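Long-range contacts in fructose 1-phosphate kinase (Staphylococcus aureus, PDB 2JG5), which probably catalyses the ATP-dependent phosphorylation of fructose 1-phosphate to fructose 1,6-bisphosphate, as a member of the PfkB carbohydrate kinase family: residues Leu171-Lys182 with Leu206-Ser217; Phe269-Ala278 with Ala290-Ile300. All blocks are in the same frame, centred on the assembly; numbering follows the deposited sequence.

Contact 1: Leu171-Lys182 with Leu206-Ser217; sequences LPYHPLFIKPNK and LVDKGAQSVIVS. Unlike the reference sequence in segment 171-182: Tyr173 (reference Phe).
Ser213 OG donates to Leu176 O over 2.7 Å; a chi1 of 57°, which sets the hydroxyl between its own backbone N and carbonyl carbon, aims it at that oxygen. Gln212 grips the 174-175 turn twice. Its backbone N meets Pro175 O head-on at 2.9 Å, and its extended side chain carries NE2 to His174 O, also 2.9 Å, in the amide plane but tilted from that of the carbonyl. The His174 ring answers in the other direction: ND1 gives its N-H, in the ring plane, to an in-plane lone pair of Gly210 O at 3.1 Å. Gly210, at positive phi just after helix 196-208, lays its bare CA against Leu171 O. Beside it Leu171 CD2 is pressed to 3.5 Å from Ala211 CB, while CD1 reaches Leu206. Farther along, the chains run parallel, with Ile215 N bonded to Ile178 O and Ser217 N to Pro180 O, both at 3.1 Å. Ile215 CD1 rests over one face of the Phe177 ring in a CH-pi contact, and a water joins Lys179 NZ to Ser217 OG. The chain between the segments is largely helical, and helix 182-188 packs on Pro180, Leu206 and Val216. Residues 176-177 bond on to strand 157-161 of the parallel sheet, Val214 and Val216 to strand 223-226, and helix 247-260 packs on Phe177 and Ile215.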
loop_
_atom_site.group_PDB
_atom_site.type_symbol
_atom_site.label_atom_id
_atom_site.label_comp_id
_atom_site.label_asym_id
_atom_site.label_seq_id
_atom_site.Cartn_x
_atom_site.Cartn_y
_atom_site.Cartn_z
ATOM N N LEU A 171 24.480 -11.724 -24.291
ATOM C CA LEU A 171 24.875 -11.845 -25.697
ATOM C C LEU A 171 25.557 -13.168 -26.052
ATOM O O LEU A 171 25.177 -13.787 -27.043
ATOM C CB LEU A 171 25.736 -10.651 -26.140
ATOM C CG LEU A 171 25.072 -9.284 -26.324
ATOM C CD1 LEU A 171 26.133 -8.208 -26.465
ATOM C CD2 LEU A 171 24.161 -9.271 -27.520
ATOM N N PRO A 172 26.540 -13.625 -25.238
ATOM C CA PRO A 172 27.164 -14.926 -25.523
ATOM C C PRO A 172 26.172 -16.094 -25.521
ATOM O O PRO A 172 26.533 -17.210 -25.919
ATOM C CB PRO A 172 28.158 -15.100 -24.367
ATOM C CG PRO A 172 28.420 -13.734 -23.867
ATOM C CD PRO A 172 27.135 -12.996 -24.042
ATOM N N TYR A 173 24.941 -15.837 -25.076
ATOM C CA TYR A 173 23.917 -16.883 -24.952
ATOM C C TYR A 173 22.906 -16.843 -26.087
ATOM O O TYR A 173 21.902 -17.569 -26.068
ATOM C CB TYR A 173 23.235 -16.807 -23.585
ATOM C CG TYR A 173 24.216 -16.959 -22.446
ATOM C CD1 TYR A 173 24.720 -18.212 -22.103
ATOM C CD2 TYR A 173 24.674 -15.848 -21.740
ATOM C CE1 TYR A 173 25.640 -18.361 -21.069
ATOM C CE2 TYR A 173 25.586 -15.988 -20.703
ATOM C CZ TYR A 173 26.061 -17.249 -20.371
ATOM O OH TYR A 173 26.964 -17.399 -19.349
ATOM N N HIS A 174 23.217 -16.009 -27.082
ATOM C CA HIS A 174 22.430 -15.846 -28.300
ATOM C C HIS A 174 20.950 -15.581 -28.036
ATOM O O HIS A 174 20.095 -16.370 -28.455
ATOM C CB HIS A 174 22.607 -17.059 -29.229
ATOM C CG HIS A 174 24.034 -17.460 -29.437
ATOM N ND1 HIS A 174 25.011 -16.569 -29.826
ATOM C CD2 HIS A 174 24.646 -18.661 -29.324
ATOM C CE1 HIS A 174 26.164 -17.202 -29.940
ATOM N NE2 HIS A 174 25.970 -18.473 -29.642
ATOM N N PRO A 175 20.634 -14.465 -27.347
ATOM C CA PRO A 175 19.229 -14.167 -27.121
ATOM C C PRO A 175 18.545 -13.920 -28.461
ATOM O O PRO A 175 19.208 -13.549 -29.424
ATOM C CB PRO A 175 19.278 -12.875 -26.296
ATOM C CG PRO A 175 20.602 -12.270 -26.610
ATOM C CD PRO A 175 21.515 -13.423 -26.789
ATOM N N LEU A 176 17.234 -14.129 -28.524
ATOM C CA LEU A 176 16.483 -13.954 -29.760
ATOM C C LEU A 176 16.529 -12.506 -30.225
ATOM O O LEU A 176 16.751 -12.237 -31.393
ATOM C CB LEU A 176 15.043 -14.408 -29.573
ATOM C CG LEU A 176 14.125 -14.190 -30.769
ATOM C CD1 LEU A 176 14.446 -15.199 -31.866
ATOM C CD2 LEU A 176 12.669 -14.284 -30.324
ATOM N N PHE A 177 16.270 -11.590 -29.300
ATOM C CA PHE A 177 16.635 -10.185 -29.448
ATOM C C PHE A 177 16.866 -9.519 -28.095
ATOM O O PHE A 177 16.370 -9.977 -27.064
ATOM C CB PHE A 177 15.617 -9.392 -30.292
ATOM C CG PHE A 177 14.278 -9.192 -29.634
ATOM C CD1 PHE A 177 14.021 -8.050 -28.883
ATOM C CD2 PHE A 177 13.255 -10.124 -29.808
ATOM C CE1 PHE A 177 12.774 -7.851 -28.289
ATOM C CE2 PHE A 177 12.004 -9.939 -29.223
ATOM C CZ PHE A 177 11.759 -8.794 -28.459
ATOM N N ILE A 178 17.662 -8.450 -28.127
ATOM C CA ILE A 178 17.750 -7.474 -27.042
ATOM C C ILE A 178 17.192 -6.120 -27.530
ATOM O O ILE A 178 17.001 -5.924 -28.732
ATOM C CB ILE A 178 19.189 -7.326 -26.534
ATOM C CG1 ILE A 178 20.147 -7.102 -27.718
ATOM C CG2 ILE A 178 19.561 -8.556 -25.705
ATOM C CD1 ILE A 178 21.517 -6.600 -27.334
ATOM N N LYS A 179 16.931 -5.193 -26.607
ATOM C CA LYS A 179 16.288 -3.928 -26.984
ATOM C C LYS A 179 16.925 -2.655 -26.394
ATOM O O LYS A 179 16.291 -1.946 -25.616
ATOM C CB LYS A 179 14.775 -3.981 -26.682
ATOM C CG LYS A 179 13.962 -2.953 -27.462
ATOM C CD LYS A 179 12.522 -2.829 -27.000
ATOM C CE LYS A 179 12.429 -2.151 -25.650
ATOM N NZ LYS A 179 12.865 -0.721 -25.720
ATOM N N PRO A 180 18.172 -2.338 -26.782
ATOM C CA PRO A 180 18.746 -1.116 -26.228
ATOM C C PRO A 180 18.178 0.148 -26.883
ATOM O O PRO A 180 17.527 0.081 -27.927
ATOM C CB PRO A 180 20.230 -1.253 -26.560
ATOM C CG PRO A 180 20.240 -2.023 -27.844
ATOM C CD PRO A 180 19.105 -3.013 -27.707
ATOM N N ASN A 181 18.410 1.294 -26.263
ATOM C CA ASN A 181 18.117 2.546 -26.955
ATOM C C ASN A 181 19.356 3.092 -27.658
ATOM O O ASN A 181 20.485 2.655 -27.394
ATOM C CB ASN A 181 17.441 3.587 -26.042
ATOM C CG ASN A 181 18.189 3.815 -24.749
ATOM O OD1 ASN A 181 19.375 4.163 -24.740
ATOM N ND2 ASN A 181 17.489 3.644 -23.638
ATOM N N LYS A 182 19.128 4.030 -28.571
ATOM C CA LYS A 182 20.199 4.737 -29.260
ATOM C C LYS A 182 21.263 5.263 -28.276
ATOM O O LYS A 182 22.461 5.265 -28.590
ATOM C CB LYS A 182 19.602 5.877 -30.082
ATOM C CG LYS A 182 20.592 6.668 -30.904
ATOM C CD LYS A 182 20.059 8.078 -31.139
ATOM C CE LYS A 182 21.171 9.106 -31.077
ATOM N NZ LYS A 182 21.957 8.993 -29.810
ATOM N N LEU A 206 26.518 -5.919 -32.356
ATOM C CA LEU A 206 25.892 -6.631 -31.248
ATOM C C LEU A 206 25.420 -8.025 -31.655
ATOM O O LEU A 206 25.536 -8.970 -30.885
ATOM C CB LEU A 206 24.727 -5.815 -30.685
ATOM C CG LEU A 206 25.133 -4.584 -29.878
ATOM C CD1 LEU A 206 23.909 -3.721 -29.619
ATOM C CD2 LEU A 206 25.822 -4.996 -28.564
ATOM N N VAL A 207 24.894 -8.131 -32.870
ATOM C CA VAL A 207 24.555 -9.406 -33.501
ATOM C C VAL A 207 25.806 -10.290 -33.705
ATOM O O VAL A 207 25.718 -11.524 -33.632
ATOM C CB VAL A 207 23.803 -9.174 -34.844
ATOM C CG1 VAL A 207 23.432 -10.489 -35.518
ATOM C CG2 VAL A 207 22.546 -8.353 -34.614
ATOM N N ASP A 208 26.959 -9.668 -33.951
ATOM C CA ASP A 208 28.222 -10.406 -34.046
ATOM C C ASP A 208 28.659 -10.969 -32.693
ATOM O O ASP A 208 29.211 -12.067 -32.620
ATOM C CB ASP A 208 29.337 -9.529 -34.623
ATOM C CG ASP A 208 29.101 -9.161 -36.074
ATOM O OD1 ASP A 208 28.324 -9.864 -36.757
ATOM O OD2 ASP A 208 29.707 -8.170 -36.539
ATOM N N LYS A 209 28.402 -10.208 -31.630
ATOM C CA LYS A 209 28.753 -10.617 -30.267
ATOM C C LYS A 209 27.838 -11.717 -29.720
ATOM O O LYS A 209 28.137 -12.301 -28.676
ATOM C CB LYS A 209 28.786 -9.417 -29.307
ATOM C CG LYS A 209 29.377 -8.150 -29.913
ATOM C CD LYS A 209 30.307 -7.422 -28.970
ATOM C CE LYS A 209 31.754 -7.825 -29.220
ATOM N NZ LYS A 209 32.675 -7.267 -28.192
ATOM N N GLY A 210 26.736 -11.999 -30.420
ATOM C CA GLY A 210 25.841 -13.082 -30.031
ATOM C C GLY A 210 24.341 -12.900 -30.195
ATOM O O GLY A 210 23.629 -13.889 -30.331
ATOM N N ALA A 211 23.849 -11.659 -30.177
ATOM C CA ALA A 211 22.412 -11.391 -30.365
ATOM C C ALA A 211 21.916 -11.957 -31.691
ATOM O O ALA A 211 22.531 -11.732 -32.724
ATOM C CB ALA A 211 22.122 -9.887 -30.291
ATOM N N GLN A 212 20.817 -12.708 -31.657
ATOM C CA GLN A 212 20.207 -13.223 -32.880
ATOM C C GLN A 212 19.629 -12.077 -33.707
ATOM O O GLN A 212 19.634 -12.114 -34.940
ATOM C CB GLN A 212 19.127 -14.263 -32.561
ATOM C CG GLN A 212 19.673 -15.644 -32.174
ATOM C CD GLN A 212 18.565 -16.676 -31.969
ATOM O OE1 GLN A 212 17.755 -16.934 -32.866
ATOM N NE2 GLN A 212 18.525 -17.264 -30.783
ATOM N N SER A 213 19.145 -11.054 -33.007
ATOM C CA SER A 213 18.689 -9.814 -33.615
ATOM C C SER A 213 18.635 -8.727 -32.543
ATOM O O SER A 213 18.797 -9.016 -31.356
ATOM C CB SER A 213 17.322 -9.993 -34.270
ATOM O OG SER A 213 16.361 -10.454 -33.345
ATOM N N VAL A 214 18.422 -7.483 -32.964
ATOM C CA VAL A 214 18.442 -6.340 -32.055
ATOM C C VAL A 214 17.398 -5.337 -32.509
ATOM O O VAL A 214 17.353 -4.986 -33.685
ATOM C CB VAL A 214 19.833 -5.623 -32.042
ATOM C CG1 VAL A 214 19.819 -4.388 -31.141
ATOM C CG2 VAL A 214 20.950 -6.567 -31.620
ATOM N N ILE A 215 16.556 -4.895 -31.580
ATOM C CA ILE A 215 15.675 -3.752 -31.819
ATOM C C ILE A 215 16.252 -2.550 -31.098
ATOM O O ILE A 215 16.537 -2.612 -29.905
ATOM C CB ILE A 215 14.231 -3.992 -31.335
ATOM C CG1 ILE A 215 13.600 -5.156 -32.093
ATOM C CG2 ILE A 215 13.392 -2.735 -31.526
ATOM C CD1 ILE A 215 12.292 -5.641 -31.478
ATOM N N VAL A 216 16.448 -1.465 -31.833
ATOM C CA VAL A 216 16.984 -0.254 -31.243
ATOM C C VAL A 216 15.882 0.797 -31.222
ATOM O O VAL A 216 15.364 1.205 -32.273
ATOM C CB VAL A 216 18.235 0.260 -31.977
ATOM C CG1 VAL A 216 18.779 1.503 -31.290
ATOM C CG2 VAL A 216 19.299 -0.807 -32.024
ATOM N N SER A 217 15.518 1.211 -30.014
ATOM C CA SER A 217 14.462 2.176 -29.818
ATOM C C SER A 217 14.976 3.581 -30.095
ATOM O O SER A 217 16.034 3.983 -29.604
ATOM C CB SER A 217 13.918 2.067 -28.392
ATOM O OG SER A 217 12.762 2.876 -28.224
HETATM O O HOH W 1 11.022 1.485 -26.605
#

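Contact 2: Phe269-Ala278 with Ala290-Ile300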
loop_
_atom_site.group_PDB
_atom_site.type_symbol
_atom_site.label_atom_id
_atom_site.label_comp_id
_atom_site.label_asym_id
_atom_site.label_seq_id
_atom_site.Cartn_x
_atom_site.Cartn_y
_atom_site.Cartn_z
ATOM N N PHE A 269 7.646 -6.724 -36.323
ATOM C CA PHE A 269 8.335 -5.487 -35.944
ATOM C C PHE A 269 7.381 -4.297 -36.028
ATOM O O PHE A 269 7.309 -3.493 -35.092
ATOM C CB PHE A 269 9.580 -5.282 -36.814
ATOM C CG PHE A 269 10.395 -4.053 -36.462
ATOM C CD1 PHE A 269 10.816 -3.813 -35.149
ATOM C CD2 PHE A 269 10.780 -3.158 -37.460
ATOM C CE1 PHE A 269 11.582 -2.682 -34.836
ATOM C CE2 PHE A 269 11.559 -2.037 -37.157
ATOM C CZ PHE A 269 11.951 -1.796 -35.846
ATOM N N GLN A 270 6.647 -4.203 -37.138
ATOM C CA GLN A 270 5.557 -3.232 -37.285
ATOM C C GLN A 270 4.570 -3.275 -36.106
ATOM O O GLN A 270 4.222 -2.228 -35.546
ATOM C CB GLN A 270 4.797 -3.484 -38.589
ATOM C CG GLN A 270 3.907 -2.340 -39.005
ATOM C CD GLN A 270 2.924 -2.726 -40.088
ATOM O OE1 GLN A 270 2.411 -3.850 -40.112
ATOM N NE2 GLN A 270 2.644 -1.797 -40.977
ATOM N N GLN A 271 4.122 -4.482 -35.749
ATOM C CA GLN A 271 3.258 -4.698 -34.585
ATOM C C GLN A 271 3.933 -4.194 -33.302
ATOM O O GLN A 271 3.301 -3.543 -32.475
ATOM C CB GLN A 271 2.897 -6.186 -34.456
ATOM C CG GLN A 271 2.140 -6.562 -33.192
ATOM C CD GLN A 271 1.166 -7.685 -33.424
ATOM O OE1 GLN A 271 0.054 -7.463 -33.903
ATOM N NE2 GLN A 271 1.569 -8.911 -33.082
ATOM N N ALA A 272 5.228 -4.484 -33.175
ATOM C CA ALA A 272 6.045 -4.070 -32.047
ATOM C C ALA A 272 6.041 -2.551 -31.858
ATOM O O ALA A 272 5.779 -2.061 -30.753
ATOM C CB ALA A 272 7.456 -4.595 -32.212
ATOM N N VAL A 273 6.302 -1.817 -32.943
ATOM C CA VAL A 273 6.329 -0.348 -32.921
ATOM C C VAL A 273 4.935 0.265 -32.699
ATOM O O VAL A 273 4.787 1.251 -31.963
ATOM C CB VAL A 273 7.063 0.244 -34.168
ATOM C CG1 VAL A 273 6.949 1.743 -34.204
ATOM C CG2 VAL A 273 8.544 -0.153 -34.151
ATOM N N ALA A 274 3.919 -0.330 -33.321
ATOM C CA ALA A 274 2.526 0.082 -33.089
ATOM C C ALA A 274 2.170 -0.009 -31.610
ATOM O O ALA A 274 1.585 0.920 -31.060
ATOM C CB ALA A 274 1.557 -0.767 -33.909
ATOM N N CYS A 275 2.527 -1.127 -30.978
ATOM C CA CYS A 275 2.277 -1.330 -29.548
ATOM C C CYS A 275 2.891 -0.266 -28.641
ATOM O O CYS A 275 2.202 0.298 -27.784
ATOM C CB CYS A 275 2.760 -2.711 -29.118
ATOM S SG CYS A 275 1.804 -4.017 -29.838
ATOM N N GLY A 276 4.183 -0.001 -28.841
ATOM C CA GLY A 276 4.910 0.995 -28.069
ATOM C C GLY A 276 4.402 2.403 -28.302
ATOM O O GLY A 276 4.408 3.233 -27.393
ATOM N N THR A 277 3.963 2.666 -29.528
ATOM C CA THR A 277 3.383 3.952 -29.876
ATOM C C THR A 277 2.020 4.108 -29.222
ATOM O O THR A 277 1.777 5.096 -28.529
ATOM C CB THR A 277 3.265 4.124 -31.393
ATOM O OG1 THR A 277 4.551 3.910 -31.985
ATOM C CG2 THR A 277 2.773 5.539 -31.747
ATOM N N ALA A 278 1.148 3.124 -29.435
ATOM C CA ALA A 278 -0.210 3.143 -28.892
ATOM C C ALA A 278 -0.261 3.320 -27.358
ATOM O O ALA A 278 -1.091 4.078 -26.845
ATOM C CB ALA A 278 -0.964 1.902 -29.329
ATOM N N ALA A 290 -6.421 0.440 -30.424
ATOM C CA ALA A 290 -5.401 1.480 -30.575
ATOM C C ALA A 290 -4.185 0.927 -31.314
ATOM O O ALA A 290 -3.613 1.596 -32.171
ATOM C CB ALA A 290 -4.998 2.054 -29.224
ATOM N N ILE A 291 -3.817 -0.307 -30.978
ATOM C CA ILE A 291 -2.684 -0.987 -31.595
ATOM C C ILE A 291 -2.926 -1.208 -33.088
ATOM O O ILE A 291 -2.071 -0.868 -33.904
ATOM C CB ILE A 291 -2.366 -2.336 -30.882
ATOM C CG1 ILE A 291 -1.814 -2.083 -29.469
ATOM C CG2 ILE A 291 -1.399 -3.190 -31.727
ATOM C CD1 ILE A 291 -1.845 -3.303 -28.534
ATOM N N GLU A 292 -4.087 -1.763 -33.431
ATOM C CA GLU A 292 -4.434 -2.073 -34.821
ATOM C C GLU A 292 -4.556 -0.819 -35.666
ATOM O O GLU A 292 -4.073 -0.778 -36.797
ATOM C CB GLU A 292 -5.743 -2.861 -34.905
ATOM C CG GLU A 292 -5.712 -4.200 -34.196
ATOM C CD GLU A 292 -4.586 -5.102 -34.668
ATOM O OE1 GLU A 292 -4.222 -5.028 -35.855
ATOM O OE2 GLU A 292 -4.075 -5.893 -33.850
ATOM N N LYS A 293 -5.209 0.193 -35.105
ATOM C CA LYS A 293 -5.323 1.505 -35.728
ATOM C C LYS A 293 -3.940 2.023 -36.072
ATOM O O LYS A 293 -3.716 2.494 -37.183
ATOM C CB LYS A 293 -6.020 2.473 -34.770
ATOM C CG LYS A 293 -6.344 3.849 -35.342
ATOM C CD LYS A 293 -7.531 4.469 -34.594
ATOM C CE LYS A 293 -8.858 3.773 -34.951
ATOM N NZ LYS A 293 -10.020 4.298 -34.181
ATOM N N ILE A 294 -3.013 1.896 -35.126
ATOM C CA ILE A 294 -1.682 2.476 -35.263
ATOM C C ILE A 294 -0.754 1.735 -36.239
ATOM O O ILE A 294 0.011 2.381 -36.946
ATOM C CB ILE A 294 -1.011 2.737 -33.885
ATOM C CG1 ILE A 294 -1.711 3.920 -33.206
ATOM C CG2 ILE A 294 0.492 2.982 -34.036
ATOM C CD1 ILE A 294 -0.926 4.572 -32.104
ATOM N N LYS A 295 -0.831 0.405 -36.299
ATOM C CA LYS A 295 0.047 -0.338 -37.214
ATOM C C LYS A 295 -0.285 -0.183 -38.702
ATOM O O LYS A 295 0.575 -0.396 -39.551
ATOM C CB LYS A 295 0.241 -1.803 -36.794
ATOM C CG LYS A 295 -0.882 -2.757 -37.069
ATOM C CD LYS A 295 -0.592 -4.023 -36.299
ATOM C CE LYS A 295 -1.290 -5.220 -36.893
ATOM N NZ LYS A 295 -1.046 -6.407 -36.055
ATOM N N SER A 296 -1.516 0.217 -39.007
ATOM C CA SER A 296 -1.867 0.654 -40.356
ATOM C C SER A 296 -1.060 1.905 -40.711
ATOM O O SER A 296 -0.846 2.209 -41.888
ATOM C CB SER A 296 -3.357 0.979 -40.447
ATOM O OG SER A 296 -4.138 -0.036 -39.852
ATOM N N GLN A 297 -0.601 2.610 -39.675
ATOM C CA GLN A 297 0.044 3.909 -39.823
ATOM C C GLN A 297 1.560 3.820 -39.743
ATOM O O GLN A 297 2.264 4.755 -40.123
ATOM C CB GLN A 297 -0.473 4.868 -38.751
ATOM C CG GLN A 297 -1.964 5.173 -38.855
ATOM C CD GLN A 297 -2.437 6.112 -37.770
ATOM O OE1 GLN A 297 -2.380 5.787 -36.583
ATOM N NE2 GLN A 297 -2.905 7.291 -38.171
ATOM N N VAL A 298 2.057 2.700 -39.231
ATOM C CA VAL A 298 3.492 2.498 -39.089
ATOM C C VAL A 298 4.057 2.097 -40.444
ATOM O O VAL A 298 3.575 1.158 -41.084
ATOM C CB VAL A 298 3.826 1.438 -37.990
ATOM C CG1 VAL A 298 5.322 1.127 -37.948
ATOM C CG2 VAL A 298 3.349 1.915 -36.627
ATOM N N THR A 299 5.063 2.838 -40.887
ATOM C CA THR A 299 5.755 2.514 -42.128
ATOM C C THR A 299 6.934 1.582 -41.864
ATOM O O THR A 299 7.654 1.732 -40.867
ATOM C CB THR A 299 6.229 3.780 -42.834
ATOM O OG1 THR A 299 5.104 4.646 -43.014
ATOM C CG2 THR A 299 6.824 3.450 -44.196
ATOM N N ILE A 300 7.104 0.617 -42.767
ATOM C CA ILE A 300 8.180 -0.371 -42.699
ATOM C C ILE A 300 9.050 -0.243 -43.940
ATOM O O ILE A 300 8.542 -0.219 -45.064
ATOM C CB ILE A 300 7.603 -1.816 -42.563
ATOM C CG1 ILE A 300 7.016 -2.051 -41.161
ATOM C CG2 ILE A 300 8.627 -2.899 -42.958
ATOM C CD1 ILE A 300 7.953 -1.746 -39.987
#
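Ala274 and Ala278 pack against Ile294 in the C-terminal part of the ribokinase-like fold, where the helical segments 269-278 and 290-295 cross at 121° with their axes 8.2 Å apart at closest; the second segment then turns into edge strand 299-303. The apolar contact is centred on these two alanines. Ile294 CG2 comes within 3.7 Å of Ala274 CA, and Val298 CG2 adds a further methyl beside it. Ala278 receives the other end of the same isoleucine: a chi1 of -72° turns CG1 beside the backbone N, and CD1 lands 3.6 Å from Ala278 CA, with Ala290 and Ile291 alongside. Both branches of Ile291 touch Cys275 SG. At the strand end, Ile300 CG1 lies against Gln270 CB at 3.7 Å, while its CD1 approaches the Phe269 ring obliquely; Phe269 also packs on Ile232 and Ala234 of strand 230-235.

Two polar links frame this packing. Gln270, extended past Val298, gives NE2 to Val298 O at 3.1 Å, nearly straight at 165°, tying the helix to the turn before the strand. Lys295 NZ donates to Gln271 OE1 at 2.6 Å; this bond crosses between the helices, while the longer salt bridge to Glu292 OE1 stays within the second helix. Glu292 OE2 is held in turn by Arg288. The extended lysine chain lies beside Gln271, pointing the same way, and at its root Lys295 CB is pressed to 3.3 Å from Ala274 CB, tighter than a usual van der Waals contact.

Overall arrangement
Contact 1 precedes contact 2 along the chain, and their centres lie about 21 Å apart. They meet where Ile215 CG2 packs on Phe269 CE1 at 3.8 Å. Both also reach the antiparallel sheet of strands 214-217, 223-226, 230-235 and 299-303, contact 1 at one outermost strand and contact 2 at the other. Helix 247-260 lies against both, Met255 touching Phe177, Ile215 and Phe269, and Ser250 touching Cys275. In PfkB kinases this helix starts at the catalytic GXGD motif. Asn181 OD1 caps Glu184 N at the start of helix 182-188; the two residues fit the N-X-X-E motif, which in relatives lies near the magnesium and phosphates, so contact 1 probably adjoins the active site.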